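Peptidase S8 and S53, subtilisin, kexin, sedolisin (Mycobacterium smegmatis, PDB 4KG7) probably acts as a serine endopeptidase of the subtilase family, a mycosin protease belonging to the ESX-3 type VII secretion system. Local coordinates at residues E205-I210 against L331-F336; T106-L111 against N177-T182; I251-Q256 against G278-I283. One frame throughout, in Å; residues are numbered along the deposited sequence.

Contact 1 of 3, residues E205-I210 against L331-F336; sequences EKDAVI and LVRSKF
Arg333 leaves its helix with CG anti to the carbonyl carbon, and a bend at chi3 (81°) turns the guanidinium toward Asp207, whose own carboxylate swings round anti to the backbone N to meet it. In this subtilisin-like α/β fold, helix 318-335 is joined here to the turn that leads from helix 193-205 into strand 209-213 of the central parallel sheet. Asp207, two residues beyond the end of helix 193-205, is the first to leave helical backbone angles, and its positive phi is part of the turn that presents both its carbonyl and its acid to one arginine. The grip is end-on and uses two nitrogens. NH1 of Arg333 gives an almost straight bond (172°) of 2.8 Å to Asp207 O, lying in both the carbonyl and the guanidinium planes. NH2 of Arg333 forms a salt bridge with Asp207 OD2 at 2.9 Å, approaching from above the carboxylate, whose plane stands 76° from the guanidinium. Both nitrogens have further acceptors, the carbonyls of Arg174 and Leu339, so the buried cation is held by several bonds that restrict its rotation. Asp207 OD1 turns elsewhere, accepting from the backbone N of Ala341 at the start of helix 341-350. Apolar cover comes from strand 209-213, where Val209 CG2 lies over one guanidinium face, 4.0 Å from Arg333 NH1.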
loop_
_atom_site.group_PDB
_atom_site.type_symbol
_atom_site.label_atom_id
_atom_site.label_comp_id
_atom_site.label_asym_id
_atom_site.label_seq_id
_atom_site.Cartn_x
_atom_site.Cartn_y
_atom_site.Cartn_z
ATOM N N GLU A 205 -4.160 -7.894 18.071
ATOM C CA GLU A 205 -5.437 -8.418 18.514
ATOM C C GLU A 205 -6.245 -8.958 17.347
ATOM O O GLU A 205 -6.849 -10.038 17.467
ATOM C CB GLU A 205 -6.255 -7.358 19.226
ATOM C CG GLU A 205 -7.617 -7.883 19.664
ATOM C CD GLU A 205 -8.362 -6.980 20.620
ATOM O OE1 GLU A 205 -7.732 -6.092 21.237
ATOM O OE2 GLU A 205 -9.597 -7.178 20.786
ATOM N N LYS A 206 -6.264 -8.237 16.217
ATOM C CA LYS A 206 -7.029 -8.703 15.063
ATOM C C LYS A 206 -6.182 -9.499 14.068
ATOM O O LYS A 206 -6.720 -10.014 13.093
ATOM C CB LYS A 206 -7.746 -7.557 14.372
ATOM C CG LYS A 206 -8.676 -6.742 15.286
ATOM C CD LYS A 206 -9.805 -7.548 15.896
ATOM C CE LYS A 206 -10.784 -8.040 14.854
ATOM N NZ LYS A 206 -11.954 -8.766 15.459
ATOM N N ASP A 207 -4.881 -9.589 14.312
ATOM C CA ASP A 207 -4.010 -10.513 13.586
ATOM C C ASP A 207 -3.958 -10.248 12.090
ATOM O O ASP A 207 -3.816 -11.184 11.294
ATOM C CB ASP A 207 -4.418 -11.980 13.843
ATOM C CG ASP A 207 -3.354 -12.987 13.367
ATOM O OD1 ASP A 207 -2.168 -12.791 13.668
ATOM O OD2 ASP A 207 -3.739 -13.984 12.718
ATOM N N ALA A 208 -4.031 -8.974 11.695
ATOM C CA ALA A 208 -3.952 -8.610 10.274
ATOM C C ALA A 208 -2.530 -8.302 9.854
ATOM O O ALA A 208 -1.806 -7.653 10.603
ATOM C CB ALA A 208 -4.840 -7.410 10.000
ATOM N N VAL A 209 -2.149 -8.768 8.664
ATOM C CA VAL A 209 -0.911 -8.338 8.044
ATOM C C VAL A 209 -1.152 -6.971 7.390
ATOM O O VAL A 209 -1.972 -6.846 6.480
ATOM C CB VAL A 209 -0.447 -9.339 6.967
ATOM C CG1 VAL A 209 0.769 -8.793 6.231
ATOM C CG2 VAL A 209 -0.099 -10.659 7.615
ATOM N N ILE A 210 -0.418 -5.963 7.855
ATOM C CA ILE A 210 -0.583 -4.608 7.362
ATOM C C ILE A 210 0.625 -4.293 6.488
ATOM O O ILE A 210 1.767 -4.427 6.911
ATOM C CB ILE A 210 -0.670 -3.572 8.496
ATOM C CG1 ILE A 210 -1.770 -3.923 9.530
ATOM C CG2 ILE A 210 -0.884 -2.164 7.941
ATOM C CD1 ILE A 210 -1.690 -3.066 10.775
ATOM N N LEU A 331 -1.928 -14.798 -0.768
ATOM C CA LEU A 331 -1.589 -16.165 -1.210
ATOM C C LEU A 331 -1.095 -16.995 -0.028
ATOM O O LEU A 331 -1.490 -18.157 0.167
ATOM C CB LEU A 331 -0.529 -16.153 -2.308
ATOM C CG LEU A 331 -0.942 -15.520 -3.631
ATOM C CD1 LEU A 331 0.138 -15.784 -4.691
ATOM C CD2 LEU A 331 -2.329 -15.930 -4.113
ATOM N N VAL A 332 -0.185 -16.413 0.735
ATOM C CA VAL A 332 0.470 -17.122 1.841
ATOM C C VAL A 332 -0.557 -17.458 2.924
ATOM O O VAL A 332 -0.563 -18.559 3.453
ATOM C CB VAL A 332 1.658 -16.305 2.405
ATOM C CG1 VAL A 332 2.155 -16.887 3.720
ATOM C CG2 VAL A 332 2.792 -16.274 1.383
ATOM N N ARG A 333 -1.423 -16.499 3.271
ATOM C CA ARG A 333 -2.424 -16.776 4.308
ATOM C C ARG A 333 -3.460 -17.791 3.883
ATOM O O ARG A 333 -3.972 -18.521 4.741
ATOM C CB ARG A 333 -3.105 -15.495 4.791
ATOM C CG ARG A 333 -2.144 -14.435 5.286
ATOM C CD ARG A 333 -2.790 -13.578 6.346
ATOM N NE ARG A 333 -2.742 -14.238 7.645
ATOM C CZ ARG A 333 -3.012 -13.624 8.794
ATOM N NH1 ARG A 333 -3.474 -12.385 8.801
ATOM N NH2 ARG A 333 -2.875 -14.268 9.932
ATOM N N SER A 334 -3.763 -17.879 2.590
ATOM C CA SER A 334 -4.673 -18.896 2.100
ATOM C C SER A 334 -4.039 -20.282 2.185
ATOM O O SER A 334 -4.688 -21.229 2.600
ATOM C CB SER A 334 -5.086 -18.599 0.660
ATOM O OG SER A 334 -5.952 -19.580 0.133
ATOM N N LYS A 335 -2.784 -20.397 1.787
ATOM C CA LYS A 335 -2.099 -21.690 1.810
ATOM C C LYS A 335 -1.813 -22.153 3.225
ATOM O O LYS A 335 -1.925 -23.360 3.531
ATOM C CB LYS A 335 -0.806 -21.664 1.004
ATOM C CG LYS A 335 -0.117 -23.012 1.089
ATOM C CD LYS A 335 0.917 -23.276 0.034
ATOM C CE LYS A 335 1.497 -24.655 0.260
ATOM N NZ LYS A 335 2.740 -24.881 -0.514
ATOM N N PHE A 336 -1.470 -21.194 4.088
ATOM C CA PHE A 336 -1.110 -21.495 5.472
ATOM C C PHE A 336 -2.020 -20.688 6.398
ATOM O O PHE A 336 -1.604 -19.703 7.004
ATOM C CB PHE A 336 0.344 -21.139 5.727
ATOM C CG PHE A 336 1.321 -21.832 4.830
ATOM C CD1 PHE A 336 1.616 -23.164 4.997
ATOM C CD2 PHE A 336 1.982 -21.126 3.849
ATOM C CE1 PHE A 336 2.524 -23.796 4.149
ATOM C CE2 PHE A 336 2.905 -21.735 3.032
ATOM C CZ PHE A 336 3.183 -23.063 3.184
#

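Contact 2 of 3, residues T106-L111 against N177-T182; sequences TSVAGL and NISLVT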
loop_
_atom_site.group_PDB
_atom_site.type_symbol
_atom_site.label_atom_id
_atom_site.label_comp_id
_atom_site.label_asym_id
_atom_site.label_seq_id
_atom_site.Cartn_x
_atom_site.Cartn_y
_atom_site.Cartn_z
ATOM N N THR A 106 -8.200 1.839 -7.615
ATOM C CA THR A 106 -8.554 0.835 -8.608
ATOM C C THR A 106 -7.343 0.092 -9.140
ATOM O O THR A 106 -7.364 -1.135 -9.294
ATOM C CB THR A 106 -9.436 1.434 -9.726
ATOM O OG1 THR A 106 -10.579 2.093 -9.160
ATOM C CG2 THR A 106 -9.914 0.342 -10.678
ATOM N N SER A 107 -6.284 0.831 -9.442
ATOM C CA SER A 107 -5.030 0.223 -9.923
ATOM C C SER A 107 -4.448 -0.680 -8.852
ATOM O O SER A 107 -4.014 -1.806 -9.107
ATOM C CB SER A 107 -4.017 1.306 -10.284
ATOM O OG SER A 107 -4.421 2.133 -11.366
ATOM N N VAL A 108 -4.497 -0.214 -7.623
ATOM C CA VAL A 108 -3.984 -1.002 -6.493
ATOM C C VAL A 108 -4.811 -2.289 -6.307
ATOM O O VAL A 108 -4.276 -3.390 -6.232
ATOM C CB VAL A 108 -3.979 -0.117 -5.231
ATOM C CG1 VAL A 108 -3.888 -0.940 -3.959
ATOM C CG2 VAL A 108 -2.853 0.914 -5.278
ATOM N N ALA A 109 -6.128 -2.147 -6.279
ATOM C CA ALA A 109 -7.032 -3.288 -6.134
ATOM C C ALA A 109 -6.795 -4.308 -7.254
ATOM O O ALA A 109 -6.789 -5.525 -7.042
ATOM C CB ALA A 109 -8.476 -2.793 -6.139
ATOM N N GLY A 110 -6.605 -3.817 -8.475
ATOM C CA GLY A 110 -6.383 -4.696 -9.596
ATOM C C GLY A 110 -5.148 -5.558 -9.449
ATOM O O GLY A 110 -5.150 -6.753 -9.758
ATOM N N LEU A 111 -4.061 -4.971 -8.952
ATOM C CA LEU A 111 -2.839 -5.738 -8.762
ATOM C C LEU A 111 -3.029 -6.830 -7.720
ATOM O O LEU A 111 -2.447 -7.904 -7.823
ATOM C CB LEU A 111 -1.666 -4.841 -8.377
ATOM C CG LEU A 111 -1.147 -3.922 -9.477
ATOM C CD1 LEU A 111 -0.034 -3.073 -8.873
ATOM C CD2 LEU A 111 -0.646 -4.689 -10.678
ATOM N N ASN A 177 -3.970 -3.229 3.128
ATOM C CA ASN A 177 -3.073 -2.575 2.193
ATOM C C ASN A 177 -3.205 -1.059 2.265
ATOM O O ASN A 177 -4.311 -0.520 2.103
ATOM C CB ASN A 177 -3.358 -3.051 0.766
ATOM C CG ASN A 177 -2.348 -2.511 -0.217
ATOM O OD1 ASN A 177 -1.295 -3.093 -0.443
ATOM N ND2 ASN A 177 -2.641 -1.367 -0.779
ATOM N N ILE A 178 -2.072 -0.390 2.482
ATOM C CA ILE A 178 -2.017 1.056 2.606
ATOM C C ILE A 178 -0.982 1.557 1.599
ATOM O O ILE A 178 0.196 1.727 1.907
ATOM C CB ILE A 178 -1.688 1.495 4.050
ATOM C CG1 ILE A 178 -2.608 0.818 5.071
ATOM C CG2 ILE A 178 -1.723 3.010 4.197
ATOM C CD1 ILE A 178 -2.194 0.964 6.519
ATOM N N SER A 179 -1.447 1.791 0.362
ATOM C CA SER A 179 -0.555 2.220 -0.705
ATOM C C SER A 179 -0.308 3.729 -0.759
ATOM O O SER A 179 0.638 4.183 -1.439
ATOM C CB SER A 179 -1.076 1.729 -2.048
ATOM O OG SER A 179 -0.833 0.351 -2.220
ATOM N N LEU A 180 -1.152 4.504 -0.093
ATOM C CA LEU A 180 -0.934 5.933 0.066
ATOM C C LEU A 180 0.088 6.201 1.161
ATOM O O LEU A 180 0.203 5.428 2.118
ATOM C CB LEU A 180 -2.250 6.640 0.378
ATOM C CG LEU A 180 -3.392 6.495 -0.651
ATOM C CD1 LEU A 180 -4.685 7.143 -0.162
ATOM C CD2 LEU A 180 -2.918 7.018 -1.987
ATOM N N VAL A 181 0.817 7.296 1.009
ATOM C CA VAL A 181 1.915 7.676 1.900
ATOM C C VAL A 181 1.752 9.135 2.300
ATOM O O VAL A 181 1.451 9.995 1.458
ATOM C CB VAL A 181 3.274 7.565 1.159
ATOM C CG1 VAL A 181 4.448 8.011 2.013
ATOM C CG2 VAL A 181 3.493 6.147 0.671
ATOM N N THR A 182 1.996 9.421 3.570
ATOM C CA THR A 182 2.172 10.767 4.069
ATOM C C THR A 182 3.556 10.879 4.696
ATOM O O THR A 182 3.960 9.990 5.445
ATOM C CB THR A 182 1.100 11.109 5.123
ATOM O OG1 THR A 182 -0.188 10.972 4.505
ATOM C CG2 THR A 182 1.290 12.514 5.692
#
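Val108 puts both of its methyl branches into the tight part of this contact, while the chain beyond Ser179 departs through the partly exposed Leu180 and Val181. With CG1 anti to the backbone N (chi1 162°), the valine straddles Ser179: CG1 and CG2 of Val108 each lie 3.7 Å from Ser179 OG, and CG2 is also 3.8 Å from Ser179 CB. CG1 in addition meets the side-chain amide of Asn177, which comes from the opposite direction, from strand 175-178. All three residues are buried, and no hydrogen bond crosses between the segments; the valine methyls simply lie against two polar side chains. This is the heart of the subtilisin fold, where the predicted charge-relay residues converge: His104 begins the helix that bears Val108, and Asp73 ends the neighbouring strand 68-73, touching both Val108 and Ser179. The hydroxyl of Ser179 finds its polar partner outside the pair, being hydrogen-bonded to the carbonyl O of Ser319, the predicted nucleophile. On the looser side the chain leaves the strand after Ile178, and Leu180 packs against Asp73 and His104 instead of Val108.

Contact 3 of 3, residues I251-Q256 against G278-I283; sequences IPSWWQ and GPWVGI
Trp280 lays its indole against the backbone of Ser253 and Trp254, with the amide N of Trp254 over one ring face, offset toward the rim. On the opposite face lie Gly278 CA and Pro279 CD, so the ring is sandwiched between the partner loop and the turn from which it springs. That turn, type I from Gly278 to Val281, leads into strand 281-286 at the edge of the parallel sheet of the subtilisin fold, and the partner is a second type I turn, Pro252 to Trp255, which follows strand 248-251 through a cis peptide bond before Pro252. CG of Trp280 sits between its backbone N and carbonyl carbon (chi1 43°), which folds the indole back over its own turn. Trp254 touches the benzene side of it through CB, 3.4 Å from Trp280 CE3, while its own ring is directed elsewhere and its NE1 hydrogen-bonds to Gln192 OE1. Ser253 reaches the pyrrole side, its CB 3.6 Å from Trp280 CD1, and its OG hydrogen-bonds to Ser261 OG of strand 259-265. Gln256, bent at chi2, crosses the tryptophan at about a right angle and lays CG 3.8 Å from Trp280 CB. The amide curls back within its own loop: NE2 of Gln256 donates to Ser253 O at 2.8 Å, nearly in line with the carbonyl, and also to Val259 O. A water lies 2.8 Å from Trp280 O and can donate to it, with a weak link of 3.3 Å to Gln256 OE1. With no direct hydrogen bond between the segments, the contact appears to rest mainly on van der Waals packing around the indole, the water being a minor link and the Gln256 NE2 group being spent within its own loop and on Val259.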
loop_
_atom_site.group_PDB
_atom_site.type_symbol
_atom_site.label_atom_id
_atom_site.label_comp_id
_atom_site.label_asym_id
_atom_site.label_seq_id
_atom_site.Cartn_x
_atom_site.Cartn_y
_atom_site.Cartn_z
ATOM N N ILE A 251 4.792 7.675 6.811
ATOM C CA ILE A 251 3.657 7.262 7.639
ATOM C C ILE A 251 2.678 6.468 6.767
ATOM O O ILE A 251 2.248 6.938 5.706
ATOM C CB ILE A 251 2.965 8.505 8.242
ATOM C CG1 ILE A 251 3.957 9.393 9.021
ATOM C CG2 ILE A 251 1.834 8.106 9.154
ATOM C CD1 ILE A 251 3.558 10.846 9.078
ATOM N N PRO A 252 2.231 5.282 7.232
ATOM C CA PRO A 252 2.501 4.631 8.509
ATOM C C PRO A 252 3.713 3.682 8.562
ATOM O O PRO A 252 3.896 2.976 9.557
ATOM C CB PRO A 252 1.203 3.851 8.725
ATOM C CG PRO A 252 0.890 3.350 7.351
ATOM C CD PRO A 252 1.241 4.512 6.449
ATOM N N SER A 253 4.546 3.672 7.526
ATOM C CA SER A 253 5.714 2.767 7.486
ATOM C C SER A 253 6.577 2.780 8.724
ATOM O O SER A 253 7.114 1.741 9.115
ATOM C CB SER A 253 6.612 3.064 6.278
ATOM O OG SER A 253 6.070 2.527 5.093
ATOM N N TRP A 254 6.763 3.940 9.340
ATOM C CA TRP A 254 7.684 3.984 10.477
ATOM C C TRP A 254 7.170 3.247 11.701
ATOM O O TRP A 254 7.935 2.980 12.608
ATOM C CB TRP A 254 8.128 5.398 10.775
ATOM C CG TRP A 254 7.169 6.209 11.551
ATOM C CD1 TRP A 254 5.819 6.291 11.397
ATOM C CD2 TRP A 254 7.517 7.089 12.607
ATOM N NE1 TRP A 254 5.299 7.180 12.313
ATOM C CE2 TRP A 254 6.323 7.691 13.061
ATOM C CE3 TRP A 254 8.728 7.445 13.209
ATOM C CZ2 TRP A 254 6.305 8.625 14.099
ATOM C CZ3 TRP A 254 8.718 8.368 14.252
ATOM C CH2 TRP A 254 7.506 8.951 14.687
ATOM N N TRP A 255 5.894 2.847 11.683
ATOM C CA TRP A 255 5.298 2.103 12.796
ATOM C C TRP A 255 5.675 0.624 12.776
ATOM O O TRP A 255 4.824 -0.256 12.801
ATOM C CB TRP A 255 3.762 2.321 12.851
ATOM C CG TRP A 255 3.397 3.537 13.613
ATOM C CD1 TRP A 255 2.941 4.739 13.127
ATOM C CD2 TRP A 255 3.490 3.688 15.019
ATOM N NE1 TRP A 255 2.720 5.611 14.170
ATOM C CE2 TRP A 255 3.051 4.989 15.345
ATOM C CE3 TRP A 255 3.866 2.825 16.048
ATOM C CZ2 TRP A 255 3.031 5.452 16.656
ATOM C CZ3 TRP A 255 3.834 3.282 17.353
ATOM C CH2 TRP A 255 3.420 4.578 17.644
ATOM N N GLN A 256 6.972 0.350 12.856
ATOM C CA GLN A 256 7.471 -0.977 13.099
ATOM C C GLN A 256 7.116 -1.356 14.548
ATOM O O GLN A 256 7.147 -0.502 15.453
ATOM C CB GLN A 256 8.990 -0.982 12.855
ATOM C CG GLN A 256 9.342 -0.595 11.433
ATOM C CD GLN A 256 8.682 -1.499 10.435
ATOM O OE1 GLN A 256 8.902 -2.699 10.475
ATOM N NE2 GLN A 256 7.779 -0.958 9.633
ATOM N N GLY A 278 14.505 4.413 4.019
ATOM C CA GLY A 278 14.259 4.615 5.436
ATOM C C GLY A 278 14.583 3.350 6.204
ATOM O O GLY A 278 14.586 2.253 5.625
ATOM N N PRO A 279 14.776 3.474 7.519
ATOM C CA PRO A 279 15.196 2.345 8.382
ATOM C C PRO A 279 14.095 1.332 8.647
ATOM O O PRO A 279 14.371 0.279 9.214
ATOM C CB PRO A 279 15.603 3.041 9.682
ATOM C CG PRO A 279 14.739 4.243 9.714
ATOM C CD PRO A 279 14.683 4.730 8.287
ATOM N N TRP A 280 12.883 1.647 8.205
ATOM C CA TRP A 280 11.691 0.817 8.382
ATOM C C TRP A 280 11.432 -0.129 7.215
ATOM O O TRP A 280 10.614 -1.035 7.337
ATOM C CB TRP A 280 10.459 1.727 8.609
ATOM C CG TRP A 280 10.451 2.872 7.695
ATOM C CD1 TRP A 280 10.204 2.865 6.350
ATOM C CD2 TRP A 280 10.809 4.214 8.036
ATOM N NE1 TRP A 280 10.374 4.137 5.836
ATOM C CE2 TRP A 280 10.752 4.981 6.849
ATOM C CE3 TRP A 280 11.149 4.846 9.222
ATOM C CZ2 TRP A 280 11.018 6.353 6.834
ATOM C CZ3 TRP A 280 11.429 6.211 9.196
ATOM C CH2 TRP A 280 11.376 6.942 8.016
ATOM N N VAL A 281 12.091 0.093 6.071
ATOM C CA VAL A 281 11.770 -0.671 4.843
ATOM C C VAL A 281 12.111 -2.142 5.068
ATOM O O VAL A 281 13.226 -2.478 5.490
ATOM C CB VAL A 281 12.457 -0.136 3.587
ATOM C CG1 VAL A 281 12.044 -0.975 2.384
ATOM C CG2 VAL A 281 12.060 1.319 3.364
ATOM N N GLY A 282 11.132 -3.021 4.804
ATOM C CA GLY A 282 11.255 -4.447 5.096
ATOM C C GLY A 282 11.331 -5.396 3.909
ATOM O O GLY A 282 11.837 -6.517 4.019
ATOM N N ILE A 283 10.866 -4.946 2.751
ATOM C CA ILE A 283 10.741 -5.838 1.605
ATOM C C ILE A 283 10.509 -4.942 0.400
ATOM O O ILE A 283 10.317 -3.727 0.549
ATOM C CB ILE A 283 9.568 -6.832 1.833
ATOM C CG1 ILE A 283 9.658 -8.083 0.925
ATOM C CG2 ILE A 283 8.246 -6.135 1.695
ATOM C CD1 ILE A 283 8.743 -9.189 1.383
HETATM O O HOH W 1 8.913 -3.262 7.207
#

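Overall arrangement
All three contacts involve elements of one parallel sheet, yet each uses a different chemistry. Contact 2 is the most central, its centre about 5 Å from the centre of the chain, and is small, a valine resting against two polar side chains beside the predicted catalytic residues. Contact 1, buried but peripheral, relies on charge and hydrogen bonds to join helix 318-335 to the turn before strand 209-213. Contact 3, only partly buried, packs an aromatic ring between two turns at the sheet edge. Strands 175-178 and 209-213 are neighbours, and Ile178 packs on Ile210. Contacts 2 and 3 meet through a probable hydrogen bond from Ile251 N to Thr182 O; contacts 1 and 3 do not touch.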